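Local coordinates for variant surface glycoprotein MITAT 1.1 (Trypanosoma brucei brucei, PDB 5LY9), which forms, as a GPI-anchored dimer seen here as its N-terminal domain, the antigenically variable surface coat that lets the parasite evade the host immune response, at residues I51-N56 against M318-I324; G269-Q274 against G306-T312; I324-A329 against D348-Y353. Residues are numbered along the deposited sequence.

Interaction 1. Residues I51-N56 against M318-I324. With NAG (2-acetamido-2-deoxy-beta-D-glucopyranose), chain C; MAN (alpha-D-mannopyranose), chain B.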
loop_
_atom_site.group_PDB
_atom_site.type_symbol
_atom_site.label_atom_id
_atom_site.label_comp_id
_atom_site.label_asym_id
_atom_site.label_seq_id
_atom_site.Cartn_x
_atom_site.Cartn_y
_atom_site.Cartn_z
ATOM N N ILE A 51 33.028 4.964 1.159
ATOM C CA ILE A 51 34.053 4.006 1.418
ATOM C C ILE A 51 35.369 4.403 0.697
ATOM O O ILE A 51 36.445 4.366 1.284
ATOM C CB ILE A 51 33.612 2.579 0.944
ATOM C CG1 ILE A 51 32.497 2.001 1.842
ATOM C CG2 ILE A 51 34.838 1.671 0.846
ATOM C CD1 ILE A 51 31.646 0.922 1.155
ATOM N N TYR A 52 35.251 4.817 -0.564
ATOM C CA TYR A 52 36.429 5.231 -1.317
ATOM C C TYR A 52 37.115 6.402 -0.580
ATOM O O TYR A 52 38.355 6.455 -0.435
ATOM C CB TYR A 52 36.036 5.710 -2.681
ATOM C CG TYR A 52 37.233 6.051 -3.527
ATOM C CD1 TYR A 52 37.787 7.273 -3.483
ATOM C CD2 TYR A 52 37.718 5.104 -4.450
ATOM C CE1 TYR A 52 38.927 7.568 -4.265
ATOM C CE2 TYR A 52 38.811 5.399 -5.271
ATOM C CZ TYR A 52 39.403 6.613 -5.158
ATOM O OH TYR A 52 40.517 6.916 -5.942
ATOM N N LEU A 53 36.330 7.377 -0.150
ATOM C CA LEU A 53 36.897 8.502 0.570
ATOM C C LEU A 53 37.537 8.082 1.859
ATOM O O LEU A 53 38.626 8.608 2.230
ATOM C CB LEU A 53 35.830 9.517 0.862
ATOM C CG LEU A 53 35.354 10.291 -0.349
ATOM C CD1 LEU A 53 34.003 10.951 -0.089
ATOM C CD2 LEU A 53 36.372 11.341 -0.685
ATOM N N ALA A 54 36.849 7.233 2.617
ATOM C CA ALA A 54 37.449 6.783 3.878
ATOM C C ALA A 54 38.745 6.021 3.694
ATOM O O ALA A 54 39.652 6.137 4.546
ATOM C CB ALA A 54 36.475 5.949 4.660
ATOM N N LYS A 55 38.838 5.309 2.588
ATOM C CA LYS A 55 39.977 4.469 2.278
ATOM C C LYS A 55 41.088 5.318 1.715
ATOM O O LYS A 55 42.278 4.949 1.854
ATOM C CB LYS A 55 39.531 3.416 1.320
ATOM C CG LYS A 55 40.562 2.395 0.900
ATOM C CD LYS A 55 39.923 1.266 0.104
ATOM C CE LYS A 55 40.945 0.190 -0.221
ATOM N NZ LYS A 55 41.937 0.685 -1.218
ATOM N N ASN A 56 40.738 6.474 1.130
ATOM C CA ASN A 56 41.691 7.298 0.364
ATOM C C ASN A 56 41.677 8.765 0.760
ATOM O O ASN A 56 41.292 9.626 -0.036
ATOM C CB ASN A 56 41.450 7.177 -1.125
ATOM C CG ASN A 56 41.689 5.792 -1.671
ATOM O OD1 ASN A 56 42.804 5.412 -1.971
ATOM N ND2 ASN A 56 40.650 5.066 -1.864
ATOM N N MET A 318 36.162 5.327 -11.179
ATOM C CA MET A 318 37.249 5.200 -10.233
ATOM C C MET A 318 36.789 4.593 -8.911
ATOM O O MET A 318 37.402 3.693 -8.375
ATOM C CB MET A 318 37.862 6.589 -10.049
ATOM C CG MET A 318 39.070 6.629 -9.221
ATOM S SD MET A 318 39.814 8.298 -9.405
ATOM C CE MET A 318 38.697 9.207 -8.403
ATOM N N VAL A 319 35.614 5.002 -8.433
ATOM C CA VAL A 319 35.064 4.408 -7.216
ATOM C C VAL A 319 34.761 2.906 -7.419
ATOM O O VAL A 319 35.114 2.069 -6.591
ATOM C CB VAL A 319 33.794 5.214 -6.819
ATOM C CG1 VAL A 319 32.993 4.493 -5.789
ATOM C CG2 VAL A 319 34.232 6.553 -6.266
ATOM N N ASP A 320 34.094 2.602 -8.515
ATOM C CA ASP A 320 33.729 1.212 -8.873
ATOM C C ASP A 320 34.919 0.244 -8.973
ATOM O O ASP A 320 34.821 -0.893 -8.537
ATOM C CB ASP A 320 32.980 1.169 -10.195
ATOM C CG ASP A 320 31.525 1.628 -10.069
ATOM O OD1 ASP A 320 30.989 1.725 -8.928
ATOM O OD2 ASP A 320 30.934 1.917 -11.148
ATOM N N ALA A 321 36.056 0.727 -9.442
ATOM C CA ALA A 321 37.234 -0.111 -9.629
ATOM C C ALA A 321 37.989 -0.369 -8.332
ATOM O O ALA A 321 38.871 -1.227 -8.274
ATOM C CB ALA A 321 38.147 0.631 -10.611
ATOM N N GLU A 322 37.657 0.364 -7.271
ATOM C CA GLU A 322 38.421 0.314 -6.062
ATOM C C GLU A 322 38.209 -1.060 -5.410
ATOM O O GLU A 322 37.092 -1.461 -5.195
ATOM C CB GLU A 322 38.069 1.473 -5.113
ATOM C CG GLU A 322 38.923 1.557 -3.858
ATOM C CD GLU A 322 40.317 2.180 -4.078
ATOM O OE1 GLU A 322 40.662 2.505 -5.225
ATOM O OE2 GLU A 322 41.041 2.374 -3.066
ATOM N N ILE A 323 39.300 -1.750 -5.098
ATOM C CA ILE A 323 39.210 -3.080 -4.547
ATOM C C ILE A 323 39.108 -3.067 -3.031
ATOM O O ILE A 323 39.862 -2.385 -2.359
ATOM C CB ILE A 323 40.453 -3.938 -4.928
ATOM C CG1 ILE A 323 40.499 -4.132 -6.416
ATOM C CG2 ILE A 323 40.432 -5.297 -4.204
ATOM C CD1 ILE A 323 39.565 -5.204 -6.859
ATOM N N ILE A 324 38.148 -3.804 -2.511
ATOM C CA ILE A 324 38.041 -4.024 -1.096
ATOM C C ILE A 324 38.650 -5.383 -0.794
ATOM O O ILE A 324 38.151 -6.410 -1.240
ATOM C CB ILE A 324 36.545 -4.037 -0.641
ATOM C CG1 ILE A 324 35.819 -2.791 -1.159
ATOM C CG2 ILE A 324 36.492 -4.161 0.859
ATOM C CD1 ILE A 324 36.527 -1.490 -0.846
HETATM C C1 NAG C . 25.640 2.686 -9.839
HETATM C C2 NAG C . 26.838 2.261 -9.046
HETATM C C3 NAG C . 27.645 1.159 -9.733
HETATM C C4 NAG C . 26.735 0.008 -10.170
HETATM C C5 NAG C . 25.603 0.630 -10.978
HETATM C C6 NAG C . 24.600 -0.360 -11.539
HETATM C C7 NAG C . 28.148 3.644 -7.548
HETATM C C8 NAG C . 29.178 4.713 -7.430
HETATM N N2 NAG C . 27.778 3.346 -8.772
HETATM O O3 NAG C . 28.701 0.639 -8.878
HETATM O O4 NAG C . 27.464 -1.099 -10.814
HETATM O O5 NAG C . 24.860 1.557 -10.142
HETATM O O6 NAG C . 24.063 -1.070 -10.454
HETATM O O7 NAG C . 27.623 3.118 -6.598
HETATM C C1 MAN B . 32.249 -1.946 -14.313
HETATM C C2 MAN B . 32.796 -2.869 -15.385
HETATM C C3 MAN B . 32.997 -4.216 -14.733
HETATM C C4 MAN B . 33.891 -4.118 -13.496
HETATM C C5 MAN B . 33.516 -2.989 -12.514
HETATM C C6 MAN B . 34.691 -2.529 -11.641
HETATM O O2 MAN B . 34.011 -2.312 -15.960
HETATM O O3 MAN B . 33.529 -5.045 -15.776
HETATM O O4 MAN B . 33.795 -5.338 -12.787
HETATM O O5 MAN B . 33.135 -1.829 -13.214
HETATM O O6 MAN B . 35.464 -1.432 -12.235
HETATM O O HOH W 1 42.656 -1.792 -2.361
HETATM O O HOH W 2 43.029 4.020 -5.134
#

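Interaction 2. Residues G269-Q274 against G306-T312. With GOL (glycerol), chain G.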
loop_
_atom_site.group_PDB
_atom_site.type_symbol
_atom_site.label_atom_id
_atom_site.label_comp_id
_atom_site.label_asym_id
_atom_site.label_seq_id
_atom_site.Cartn_x
_atom_site.Cartn_y
_atom_site.Cartn_z
ATOM N N GLY A 269 20.519 15.843 -17.160
ATOM C CA GLY A 269 20.865 17.049 -17.839
ATOM C C GLY A 269 22.245 17.571 -17.412
ATOM O O GLY A 269 22.987 16.965 -16.638
ATOM N N ASN A 270 22.548 18.741 -17.902
ATOM C CA ASN A 270 23.831 19.341 -17.573
ATOM C C ASN A 270 23.929 19.535 -16.068
ATOM O O ASN A 270 22.937 19.714 -15.344
ATOM C CB ASN A 270 23.947 20.668 -18.275
ATOM C CG ASN A 270 24.235 20.558 -19.744
ATOM O OD1 ASN A 270 24.325 19.500 -20.318
ATOM N ND2 ASN A 270 24.508 21.713 -20.333
ATOM N N LEU A 271 25.164 19.516 -15.592
ATOM C CA LEU A 271 25.455 19.410 -14.148
ATOM C C LEU A 271 24.854 20.561 -13.352
ATOM O O LEU A 271 24.325 20.328 -12.233
ATOM C CB LEU A 271 26.946 19.338 -13.907
ATOM C CG LEU A 271 27.627 18.078 -14.536
ATOM C CD1 LEU A 271 29.091 18.021 -14.100
ATOM C CD2 LEU A 271 26.973 16.810 -14.079
ATOM N N ASP A 272 24.837 21.744 -13.961
ATOM C CA ASP A 272 24.361 22.914 -13.245
ATOM C C ASP A 272 22.811 23.004 -13.271
ATOM O O ASP A 272 22.281 23.896 -12.653
ATOM C CB ASP A 272 24.949 24.215 -13.775
ATOM C CG ASP A 272 24.623 24.461 -15.207
ATOM O OD1 ASP A 272 24.566 23.513 -15.997
ATOM O OD2 ASP A 272 24.492 25.642 -15.581
ATOM N N THR A 273 22.160 22.103 -13.964
ATOM C CA THR A 273 20.690 21.994 -14.011
ATOM C C THR A 273 20.162 20.860 -13.172
ATOM O O THR A 273 18.955 20.607 -13.173
ATOM C CB THR A 273 20.160 21.832 -15.440
ATOM O OG1 THR A 273 20.362 20.516 -15.931
ATOM C CG2 THR A 273 20.752 22.789 -16.345
ATOM N N GLN A 274 21.078 20.138 -12.488
ATOM C CA GLN A 274 20.704 19.081 -11.560
ATOM C C GLN A 274 20.574 19.760 -10.203
ATOM O O GLN A 274 21.577 20.184 -9.587
ATOM C CB GLN A 274 21.775 17.996 -11.595
ATOM C CG GLN A 274 21.919 17.281 -12.936
ATOM C CD GLN A 274 22.915 16.178 -12.906
ATOM O OE1 GLN A 274 23.297 15.711 -11.857
ATOM N NE2 GLN A 274 23.330 15.742 -14.056
ATOM N N GLY A 306 33.694 20.567 -17.387
ATOM C CA GLY A 306 32.547 20.987 -18.234
ATOM C C GLY A 306 31.240 20.703 -17.475
ATOM O O GLY A 306 31.280 20.304 -16.312
ATOM N N LEU A 307 30.137 20.952 -18.117
ATOM C CA LEU A 307 28.806 20.769 -17.529
ATOM C C LEU A 307 28.023 19.620 -18.133
ATOM O O LEU A 307 26.914 19.319 -17.690
ATOM C CB LEU A 307 28.013 22.060 -17.612
ATOM C CG LEU A 307 28.561 23.332 -16.915
ATOM C CD1 LEU A 307 27.773 24.622 -17.223
ATOM C CD2 LEU A 307 28.691 23.104 -15.419
ATOM N N ALA A 308 28.572 18.916 -19.106
ATOM C CA ALA A 308 27.810 17.790 -19.652
ATOM C C ALA A 308 27.644 16.735 -18.556
ATOM O O ALA A 308 28.549 16.511 -17.728
ATOM C CB ALA A 308 28.551 17.199 -20.823
ATOM N N ALA A 309 26.505 16.036 -18.574
ATOM C CA ALA A 309 26.198 15.082 -17.524
ATOM C C ALA A 309 27.231 14.006 -17.398
ATOM O O ALA A 309 27.480 13.554 -16.282
ATOM C CB ALA A 309 24.813 14.443 -17.719
ATOM N N ASP A 310 27.840 13.590 -18.496
ATOM C CA ASP A 310 28.805 12.480 -18.423
ATOM C C ASP A 310 30.166 12.850 -17.799
ATOM O O ASP A 310 30.993 11.956 -17.632
ATOM C CB ASP A 310 29.033 11.827 -19.791
ATOM C CG ASP A 310 29.532 12.751 -20.827
ATOM O OD1 ASP A 310 30.070 13.858 -20.586
ATOM O OD2 ASP A 310 29.496 12.327 -22.040
ATOM N N LYS A 311 30.349 14.101 -17.383
ATOM C CA LYS A 311 31.609 14.535 -16.790
ATOM C C LYS A 311 31.833 13.910 -15.391
ATOM O O LYS A 311 32.974 13.924 -14.877
ATOM C CB LYS A 311 31.699 16.072 -16.737
ATOM C CG LYS A 311 31.667 16.786 -18.124
ATOM C CD LYS A 311 32.885 16.433 -18.911
ATOM C CE LYS A 311 33.046 17.350 -20.111
ATOM N NZ LYS A 311 34.119 16.793 -20.957
ATOM N N THR A 312 30.782 13.418 -14.744
ATOM C CA THR A 312 30.978 12.717 -13.467
ATOM C C THR A 312 31.434 11.274 -13.644
ATOM O O THR A 312 31.941 10.641 -12.702
ATOM C CB THR A 312 29.686 12.732 -12.641
ATOM O OG1 THR A 312 28.646 12.171 -13.445
ATOM C CG2 THR A 312 29.337 14.167 -12.165
HETATM C C1 GOL G . 25.502 13.547 -10.646
HETATM O O1 GOL G . 25.404 14.157 -11.909
HETATM C C2 GOL G . 25.284 12.100 -10.843
HETATM O O2 GOL G . 26.381 11.512 -11.583
HETATM C C3 GOL G . 23.936 12.071 -11.621
HETATM O O3 GOL G . 23.093 11.228 -10.906
HETATM O O HOH W 3 24.330 16.965 -20.383
HETATM O O HOH W 4 25.440 13.525 -14.423
#

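Interaction 3. Residues I324-A329 against D348-Y353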
loop_
_atom_site.group_PDB
_atom_site.type_symbol
_atom_site.label_atom_id
_atom_site.label_comp_id
_atom_site.label_asym_id
_atom_site.label_seq_id
_atom_site.Cartn_x
_atom_site.Cartn_y
_atom_site.Cartn_z
ATOM N N ILE A 324 38.148 -3.804 -2.511
ATOM C CA ILE A 324 38.041 -4.024 -1.096
ATOM C C ILE A 324 38.650 -5.383 -0.794
ATOM O O ILE A 324 38.151 -6.410 -1.240
ATOM C CB ILE A 324 36.545 -4.037 -0.641
ATOM C CG1 ILE A 324 35.819 -2.791 -1.159
ATOM C CG2 ILE A 324 36.492 -4.161 0.859
ATOM C CD1 ILE A 324 36.527 -1.490 -0.846
ATOM N N PRO A 325 39.713 -5.399 -0.030
ATOM C CA PRO A 325 40.432 -6.636 0.221
ATOM C C PRO A 325 39.709 -7.566 1.134
ATOM O O PRO A 325 38.909 -7.135 1.975
ATOM C CB PRO A 325 41.725 -6.197 0.884
ATOM C CG PRO A 325 41.581 -4.810 1.210
ATOM C CD PRO A 325 40.453 -4.213 0.422
ATOM N N ALA A 326 40.004 -8.858 0.964
ATOM C CA ALA A 326 39.569 -9.847 1.906
ATOM C C ALA A 326 40.091 -9.440 3.277
ATOM O O ALA A 326 41.161 -8.854 3.402
ATOM C CB ALA A 326 40.131 -11.194 1.514
ATOM N N GLY A 327 39.280 -9.648 4.297
ATOM C CA GLY A 327 39.604 -9.218 5.668
ATOM C C GLY A 327 38.843 -7.984 6.178
ATOM O O GLY A 327 38.653 -7.859 7.353
ATOM N N ILE A 328 38.418 -7.079 5.305
ATOM C CA ILE A 328 37.588 -5.947 5.696
ATOM C C ILE A 328 36.181 -6.504 5.981
ATOM O O ILE A 328 35.643 -7.235 5.181
ATOM C CB ILE A 328 37.532 -4.889 4.567
ATOM C CG1 ILE A 328 38.896 -4.221 4.357
ATOM C CG2 ILE A 328 36.477 -3.844 4.831
ATOM C CD1 ILE A 328 39.355 -3.335 5.520
ATOM N N ALA A 329 35.614 -6.157 7.131
ATOM C CA ALA A 329 34.272 -6.565 7.496
ATOM C C ALA A 329 34.048 -8.095 7.404
ATOM O O ALA A 329 32.953 -8.566 7.090
ATOM C CB ALA A 329 33.256 -5.805 6.655
ATOM N N ASP A 348 28.587 -2.365 6.433
ATOM C CA ASP A 348 29.659 -3.001 7.196
ATOM C C ASP A 348 31.059 -2.507 6.713
ATOM O O ASP A 348 31.960 -2.204 7.528
ATOM C CB ASP A 348 29.666 -4.525 6.976
ATOM C CG ASP A 348 28.589 -5.268 7.734
ATOM O OD1 ASP A 348 27.783 -4.693 8.494
ATOM O OD2 ASP A 348 28.554 -6.536 7.510
ATOM N N ILE A 349 31.258 -2.456 5.386
ATOM C CA ILE A 349 32.539 -2.026 4.869
ATOM C C ILE A 349 32.832 -0.555 5.280
ATOM O O ILE A 349 33.949 -0.228 5.697
ATOM C CB ILE A 349 32.594 -2.181 3.328
ATOM C CG1 ILE A 349 32.634 -3.694 2.938
ATOM C CG2 ILE A 349 33.810 -1.515 2.757
ATOM C CD1 ILE A 349 32.129 -3.958 1.533
ATOM N N LEU A 350 31.853 0.305 5.135
ATOM C CA LEU A 350 32.017 1.689 5.564
ATOM C C LEU A 350 32.327 1.775 7.047
ATOM O O LEU A 350 33.233 2.547 7.435
ATOM C CB LEU A 350 30.867 2.565 5.222
ATOM C CG LEU A 350 31.021 4.039 5.609
ATOM C CD1 LEU A 350 32.287 4.615 4.918
ATOM C CD2 LEU A 350 29.787 4.802 5.196
ATOM N N SER A 351 31.620 1.006 7.845
ATOM C CA SER A 351 31.894 1.020 9.289
ATOM C C SER A 351 33.353 0.682 9.613
ATOM O O SER A 351 33.979 1.331 10.433
ATOM C CB SER A 351 30.953 0.074 9.984
ATOM O OG SER A 351 29.583 0.412 9.741
ATOM N N ASN A 352 33.856 -0.360 8.964
ATOM C CA ASN A 352 35.212 -0.836 9.181
ATOM C C ASN A 352 36.195 0.262 8.724
ATOM O O ASN A 352 37.160 0.566 9.431
ATOM C CB ASN A 352 35.420 -2.130 8.412
ATOM C CG ASN A 352 36.578 -2.933 8.925
ATOM O OD1 ASN A 352 36.677 -4.131 8.697
ATOM N ND2 ASN A 352 37.504 -2.259 9.571
ATOM N N TYR A 353 35.954 0.861 7.564
ATOM C CA TYR A 353 36.924 1.908 7.098
ATOM C C TYR A 353 36.849 3.178 7.883
ATOM O O TYR A 353 37.880 3.807 7.944
ATOM C CB TYR A 353 36.835 2.244 5.596
ATOM C CG TYR A 353 37.557 1.265 4.739
ATOM C CD1 TYR A 353 38.950 1.195 4.735
ATOM C CD2 TYR A 353 36.868 0.390 3.924
ATOM C CE1 TYR A 353 39.601 0.273 3.943
ATOM C CE2 TYR A 353 37.506 -0.563 3.175
ATOM C CZ TYR A 353 38.883 -0.592 3.147
ATOM O OH TYR A 353 39.514 -1.496 2.336
HETATM O O HOH W 5 38.236 -6.037 9.964
HETATM O O HOH W 6 30.398 -7.907 5.992
#

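Interaction 1. Residues I51-N56 against M318-I324
This is a partly buried helix-end contact: the last turn of helix 24-55 packs against the end of helix 313-321 and the short strand 323-324 that follows it, in the A-type N-terminal domain of the variant surface glycoprotein. Tyr52 fills the middle. Tyr52 CG lies 4.1 Å from Val319 CG2 and Tyr52 CZ 4.1 Å from Met318 CG, while Leu65 of helix 62-114 touches both Tyr52 and Val319. To one side, Ile51 CG2 meets Ile324 CD1 at 4.0 Å. Glu322 supplies the polar half: its OE2 forms a salt bridge with Lys55 NZ (2.7 Å) and accepts a nearly linear hydrogen bond from Asn56 ND2 (3.0 Å). The same Asn56 ND2 also donates to Tyr52 O (3.0 Å), so this amide bonds back to the last turn of the helix. A water links Lys55 NZ to Ile323 O. The CA-to-CB bond of Asp320 points away from helix 24-55, and Asp320 OD1 accepts a 2.5 Å hydrogen bond from O3 of a glycan NAG, which Lys48 also holds. One carboxylate thus ties together Lys55, the last residue of helix 24-55, and Asn56 just beyond it, at the border of an apolar patch.

Interaction 2. Residues G269-Q274 against G306-T312
Two loop segments, one with a short 3-10 turn at 271-273, run side by side with their closest CA pairs at Asn270-Ala308 (4.7 Å) and Leu271-Leu307 (5.0 Å). A single direct hydrogen bond joins them, Leu271 N to Leu307 O at 2.7 Å, and the same carbonyl receives a CA-H...O contact from Asn270 CA (3.1 Å to Leu307 O). The 3-10 turn is spanned by Asn270 O, which accepts from Thr273 N (2.9 Å) and Thr273 OG1 (2.8 Å). At Gly269, where phi is positive, a CB would clash with Thr273 OG1. Leu271 is the central side chain: its CD2 lies 3.9 Å from Ala309 CA and 4.0 Å from Thr312 CG2, and its CB 4.4 Å from Leu307 CD2. Leu307 also reaches Asp272, with Leu307 CD1 3.6 Å from Asp272 OD1. Gln274 NE2 donates to Gly269 O (2.9 Å), bracing its own loop. Waters fill the gaps, one between Asn270 OD1 and Ala309 N, another between Gln274 NE2 and Ala309 O. The second also meets a glycerol, probably from the crystallisation liquor, which Gln274, Thr312 and Tyr71 bind. The contact joins the loop leading into helix 275-285, with Gln274 at its N-cap position, to the connection between helices 295-304 and 313-321; Phe304 of helix 295-304 packs on Leu271, and Leu300 on Leu307.

Interaction 3. Residues I324-A329 against D348-Y353
Ile324, Ile328 and Ala329 press onto Ile349 and Tyr353 of helix 343-367. Ile349 CG2 sits 4.2 Å from Ile324 CG2 and 4.1 Å from Ile328 CG2; Ala329 CB is 4.3 Å from Ile349 CG1. The Tyr353 ring touches both loop isoleucines, with its CZ 3.7 Å from Ile328 CD1 and its CE2 4.2 Å from Ile324 CD1. A type II turn from Pro325 to Ile328, with Gly327 at its positive-phi third position, bends the chain so that both isoleucines reach the helix. At the edge, Asn352 OD1 accepts a hydrogen bond from Ala329 N (2.8 Å), and a water bridges this oxygen to Gly327 O. A second water connects Ala329 O with Asp348 OD2, whose stronger partner is Arg74 of the second subunit, in a salt bridge; Leu284 of that subunit packs on Asn352. The chemistry therefore seats the 323-336 hairpin on the helix through apolar side chains, while Ala329 N is bonded by Asn352 and the carbonyls of Gly327 and Ala329 by water, beside the dimer interface.

Interactions 1 and 3 form one continuous packing region, sharing Ile324 with centres about 11 Å apart: strand 323-324 lies against both helix 24-55 and helix 343-367, which also pack on each other through Ile51 and Ile349 (Ile51 CD1 to Ile349 CG2, 3.6 Å). Both are partly buried and rest on apolar packing, to which interaction 1 adds a salt bridge and interaction 3 one direct hydrogen bond and water bridges beside the second subunit. Interaction 2 is a surface contact, its centre about 23 Å from that of interaction 1 and 32 Å from that of interaction 3. It pairs two loops, with a direct backbone hydrogen bond, and connects to interaction 1 along helix 313-321.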